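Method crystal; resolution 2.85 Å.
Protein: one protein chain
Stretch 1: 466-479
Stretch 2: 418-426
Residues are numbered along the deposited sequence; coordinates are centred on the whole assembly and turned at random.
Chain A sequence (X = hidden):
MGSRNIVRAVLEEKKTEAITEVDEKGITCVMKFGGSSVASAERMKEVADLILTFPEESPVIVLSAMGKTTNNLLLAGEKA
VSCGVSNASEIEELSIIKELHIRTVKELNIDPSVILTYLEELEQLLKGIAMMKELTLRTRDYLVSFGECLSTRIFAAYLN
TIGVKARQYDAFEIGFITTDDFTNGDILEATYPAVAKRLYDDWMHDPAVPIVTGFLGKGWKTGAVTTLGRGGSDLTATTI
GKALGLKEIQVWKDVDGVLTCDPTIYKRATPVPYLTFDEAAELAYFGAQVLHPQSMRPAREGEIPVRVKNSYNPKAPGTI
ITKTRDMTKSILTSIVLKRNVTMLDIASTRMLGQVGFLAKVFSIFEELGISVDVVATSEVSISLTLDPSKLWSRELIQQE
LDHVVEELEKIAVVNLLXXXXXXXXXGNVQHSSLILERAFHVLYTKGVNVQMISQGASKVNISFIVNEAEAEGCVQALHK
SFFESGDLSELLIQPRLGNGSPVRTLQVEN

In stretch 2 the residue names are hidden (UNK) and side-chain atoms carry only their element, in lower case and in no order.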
# COMPACT_ATOMS: atom_id res chain seq x y z
N VAL A 466 -2.80 -9.58 -12.47
CA VAL A 466 -2.63 -10.68 -13.37
C VAL A 466 -2.14 -10.10 -14.71
O VAL A 466 -2.04 -8.87 -14.85
CB VAL A 466 -3.98 -11.43 -13.45
CG1 VAL A 466 -4.86 -10.91 -14.59
CG2 VAL A 466 -3.78 -12.93 -13.51
N ASN A 467 -1.80 -10.94 -15.69
CA ASN A 467 -1.50 -10.42 -17.03
C ASN A 467 -2.76 -10.18 -17.87
O ASN A 467 -3.69 -11.00 -17.85
CB ASN A 467 -0.54 -11.34 -17.79
CG ASN A 467 0.86 -11.32 -17.21
OD1 ASN A 467 1.39 -10.25 -16.87
ND2 ASN A 467 1.47 -12.50 -17.08
N GLU A 468 -2.78 -9.07 -18.60
CA GLU A 468 -3.94 -8.71 -19.42
C GLU A 468 -4.44 -9.86 -20.31
O GLU A 468 -5.65 -10.08 -20.41
CB GLU A 468 -3.65 -7.45 -20.26
CG GLU A 468 -4.68 -7.13 -21.35
CD GLU A 468 -6.04 -6.65 -20.83
OE1 GLU A 468 -6.95 -6.50 -21.67
OE2 GLU A 468 -6.20 -6.41 -19.61
N ALA A 469 -3.51 -10.59 -20.92
CA ALA A 469 -3.85 -11.67 -21.85
C ALA A 469 -4.55 -12.87 -21.21
O ALA A 469 -5.30 -13.58 -21.88
CB ALA A 469 -2.60 -12.13 -22.59
N GLU A 470 -4.31 -13.11 -19.92
CA GLU A 470 -4.86 -14.28 -19.22
C GLU A 470 -6.09 -13.92 -18.38
O GLU A 470 -6.79 -14.81 -17.88
CB GLU A 470 -3.77 -14.91 -18.35
CG GLU A 470 -3.39 -14.07 -17.13
CD GLU A 470 -2.13 -14.55 -16.41
OE1 GLU A 470 -1.53 -13.73 -15.68
OE2 GLU A 470 -1.73 -15.72 -16.58
N ALA A 471 -6.34 -12.62 -18.25
CA ALA A 471 -7.35 -12.08 -17.35
C ALA A 471 -8.76 -12.61 -17.61
O ALA A 471 -9.41 -13.12 -16.70
CB ALA A 471 -7.34 -10.54 -17.42
N GLU A 472 -9.22 -12.47 -18.84
CA GLU A 472 -10.58 -12.83 -19.23
C GLU A 472 -10.88 -14.31 -18.96
O GLU A 472 -11.93 -14.65 -18.40
CB GLU A 472 -10.80 -12.48 -20.70
CG GLU A 472 -12.23 -12.19 -21.08
CD GLU A 472 -12.36 -11.66 -22.48
OE1 GLU A 472 -13.40 -11.92 -23.12
OE2 GLU A 472 -11.43 -10.97 -22.96
N GLY A 473 -9.96 -15.18 -19.35
CA GLY A 473 -10.06 -16.61 -19.07
C GLY A 473 -10.07 -16.94 -17.59
O GLY A 473 -10.67 -17.93 -17.17
N CYS A 474 -9.39 -16.11 -16.79
CA CYS A 474 -9.39 -16.28 -15.34
C CYS A 474 -10.74 -15.91 -14.74
O CYS A 474 -11.26 -16.64 -13.89
CB CYS A 474 -8.29 -15.44 -14.68
SG CYS A 474 -6.63 -16.10 -14.85
N VAL A 475 -11.29 -14.79 -15.18
CA VAL A 475 -12.59 -14.32 -14.69
C VAL A 475 -13.66 -15.38 -14.94
O VAL A 475 -14.44 -15.71 -14.04
CB VAL A 475 -12.99 -12.97 -15.32
CG1 VAL A 475 -14.43 -12.63 -15.00
CG2 VAL A 475 -12.08 -11.86 -14.82
N GLN A 476 -13.67 -15.93 -16.15
CA GLN A 476 -14.62 -16.98 -16.51
C GLN A 476 -14.47 -18.21 -15.62
O GLN A 476 -15.46 -18.73 -15.11
CB GLN A 476 -14.44 -17.37 -17.98
CG GLN A 476 -14.70 -16.23 -18.95
CD GLN A 476 -14.36 -16.57 -20.38
OE1 GLN A 476 -14.25 -17.74 -20.75
NE2 GLN A 476 -14.19 -15.55 -21.21
N ALA A 477 -13.23 -18.66 -15.43
CA ALA A 477 -12.94 -19.79 -14.55
C ALA A 477 -13.43 -19.53 -13.11
O ALA A 477 -14.11 -20.37 -12.52
CB ALA A 477 -11.46 -20.10 -14.57
N LEU A 478 -13.10 -18.36 -12.57
CA LEU A 478 -13.50 -17.99 -11.22
C LEU A 478 -15.02 -17.97 -11.08
O LEU A 478 -15.57 -18.47 -10.09
CB LEU A 478 -12.89 -16.64 -10.82
CG LEU A 478 -11.38 -16.63 -10.49
CD1 LEU A 478 -10.89 -15.22 -10.26
CD2 LEU A 478 -11.04 -17.51 -9.28
N HIS A 479 -15.70 -17.42 -12.08
CA HIS A 479 -17.16 -17.36 -12.09
C HIS A 479 -17.77 -18.75 -12.11
O HIS A 479 -18.73 -19.03 -11.39
CB HIS A 479 -17.64 -16.55 -13.29
CG HIS A 479 -19.08 -16.16 -13.21
ND1 HIS A 479 -20.10 -16.99 -13.61
CD2 HIS A 479 -19.67 -15.01 -12.79
CE1 HIS A 479 -21.26 -16.38 -13.43
NE2 HIS A 479 -21.03 -15.18 -12.94
N UNK A 418 3.90 -2.80 -18.06
CA UNK A 418 2.66 -2.53 -18.77
C UNK A 418 1.88 -3.82 -19.01
O UNK A 418 2.37 -4.92 -18.73
c UNK A 418 3.21 -0.31 -19.94
c UNK A 418 5.19 0.23 -21.44
n UNK A 418 5.69 1.09 -22.55
c UNK A 418 2.95 -1.81 -20.10
c UNK A 418 3.68 0.35 -21.25
N UNK A 419 0.66 -3.68 -19.50
CA UNK A 419 -0.15 -4.82 -19.90
C UNK A 419 -0.50 -5.82 -18.82
O UNK A 419 -0.51 -7.02 -19.08
N UNK A 420 -0.77 -5.32 -17.61
CA UNK A 420 -1.34 -6.15 -16.53
C UNK A 420 -2.85 -5.91 -16.42
O UNK A 420 -3.41 -5.09 -17.15
c UNK A 420 -0.67 -5.88 -15.17
n UNK A 420 2.60 -6.92 -16.42
c UNK A 420 0.85 -5.78 -15.18
n UNK A 420 4.61 -7.35 -17.41
c UNK A 420 3.72 -7.63 -16.48
c UNK A 420 1.52 -7.11 -15.44
n UNK A 420 3.95 -8.60 -15.61
N UNK A 421 -3.49 -6.61 -15.49
CA UNK A 421 -4.92 -6.46 -15.25
C UNK A 421 -5.23 -6.81 -13.81
O UNK A 421 -4.51 -7.62 -13.21
c UNK A 421 -5.72 -7.35 -16.20
N UNK A 422 -6.29 -6.21 -13.26
CA UNK A 422 -6.72 -6.48 -11.89
C UNK A 422 -8.01 -7.30 -11.89
O UNK A 422 -8.99 -6.91 -12.51
c UNK A 422 -7.04 -5.18 -11.10
c UNK A 422 -5.02 -3.71 -10.46
c UNK A 422 -7.11 -5.47 -9.59
c UNK A 422 -6.09 -4.02 -11.46
N UNK A 423 -8.00 -8.44 -11.20
CA UNK A 423 -9.24 -9.14 -10.87
C UNK A 423 -9.56 -8.81 -9.41
O UNK A 423 -8.75 -9.05 -8.52
c UNK A 423 -8.36 -12.39 -12.79
c UNK A 423 -9.13 -10.68 -11.06
c UNK A 423 -10.36 -11.42 -10.48
c UNK A 423 -8.95 -11.02 -12.54
N UNK A 424 -10.73 -8.23 -9.19
CA UNK A 424 -11.18 -7.94 -7.83
C UNK A 424 -12.26 -8.93 -7.42
O UNK A 424 -13.25 -9.11 -8.12
o UNK A 424 -10.66 -5.59 -7.48
c UNK A 424 -11.71 -6.51 -7.72
N UNK A 425 -12.04 -9.59 -6.28
CA UNK A 425 -13.06 -10.44 -5.68
C UNK A 425 -13.82 -9.67 -4.60
O UNK A 425 -13.24 -9.25 -3.60
c UNK A 425 -12.42 -11.69 -5.09
c UNK A 425 -12.46 -12.81 -7.40
c UNK A 425 -12.42 -13.00 -5.88
c UNK A 425 -11.23 -13.88 -5.46
N UNK A 426 -15.12 -9.49 -4.82
CA UNK A 426 -16.00 -8.83 -3.87
C UNK A 426 -16.87 -9.90 -3.21
O UNK A 426 -17.73 -10.50 -3.87
c UNK A 426 -15.07 -6.06 -5.16
c UNK A 426 -16.17 -6.99 -5.65
c UNK A 426 -17.60 -6.89 -3.53
c UNK A 426 -16.92 -7.79 -4.56

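Position 418 carries four carbons in a row ending in a nitrogen, and nothing on stretch 1 lies within reach of them. An unbranched chain with a terminal amine is lysine, K418, exposed.

Position 419 has no side-chain atoms at all, so it is glycine. Its phi of 61° is a value that favours this residue, and it falls where the chain turns a corner. G419 contributes through its backbone: E468 N donates a hydrogen bond to G419 O at 3.1 Å.

Position 420 shows three carbons, a nitrogen, then a carbon bearing two more nitrogens. N467 OD1 lies over one face of this planar end, near one of the terminal nitrogens. The end is a guanidinium, hence arginine, R420. R420 NE donates a hydrogen bond to K418 O at 3.1 Å. The approach of N467 OD1 to R420 NH1, 3.3 Å, has too poor an angle for a hydrogen bond.

Position 421 has a single side-chain carbon, which touches A471 CB, V466 CG1 and E468 OE2; one carbon makes it alanine. A421 CB lies 3.8 Å from A471 CB, 4.0 Å from V466 CG1 and 3.6 Å from E468 OE2. The one carbon of A421 has neighbours from both the strand end (V466) and the helix (A471). Its backbone pairs with V466 in both directions: A421 N donates to V466 O at 2.8 Å, and V466 N donates to A421 O at 2.7 Å.

Position 422 has four carbons, forked at the first, with one arm two carbons long: isoleucine. Its CA-to-CB bond points away from stretch 1, and I422 makes no contact with it.

Position 423 repeats that forked pattern, but here the CA-to-CB bond points toward the helix. The end of the longer arm lies against C474 CB and V466 CG1, the inner carbon of that arm against V475 CG2, and the short arm against L478 CD1. It is isoleucine again, and I423 has the largest area covered by the other stretch. I423 CD1 reaches C474 CB at 3.6 Å and V466 CG1 at 4.2 Å, I423 CG1 meets V475 CG2 at 4.0 Å, and I423 CG2 meets L478 CD1 at 3.8 Å.

Position 424 has one carbon followed by one oxygen, the hydroxymethyl of serine. S424 is out of reach of stretch 1, and its OG is hydrogen-bonded elsewhere in the structure.

Position 425 has four carbons forked at the second. Its CA-to-CB bond runs sideways, yet the end of the side chain comes nearer, and one terminal carbon meets L478 CD1. This is leucine, with L425 CD1 4.1 Å from L478 CD1.

Position 426 has four carbons forked at the first, one arm two carbons long: isoleucine. I426 is buried but out of reach of stretch 1.

The contact works in two parts. Antiparallel pairing of V466 with A421, extended by the E468 to G419 bond, fixes the register at one end. The chain then enters a helix whose axis runs 24° from the strand direction, approaching to 6.9 Å. Along the strand, alternate positions A421, I423 and L425 meet helix residues A471, C474, V475 and L478. The design rule is backbone bonds for register, then alternating apolar side chains for packing.

Stretch 2 (418-426) KGRAIISLI
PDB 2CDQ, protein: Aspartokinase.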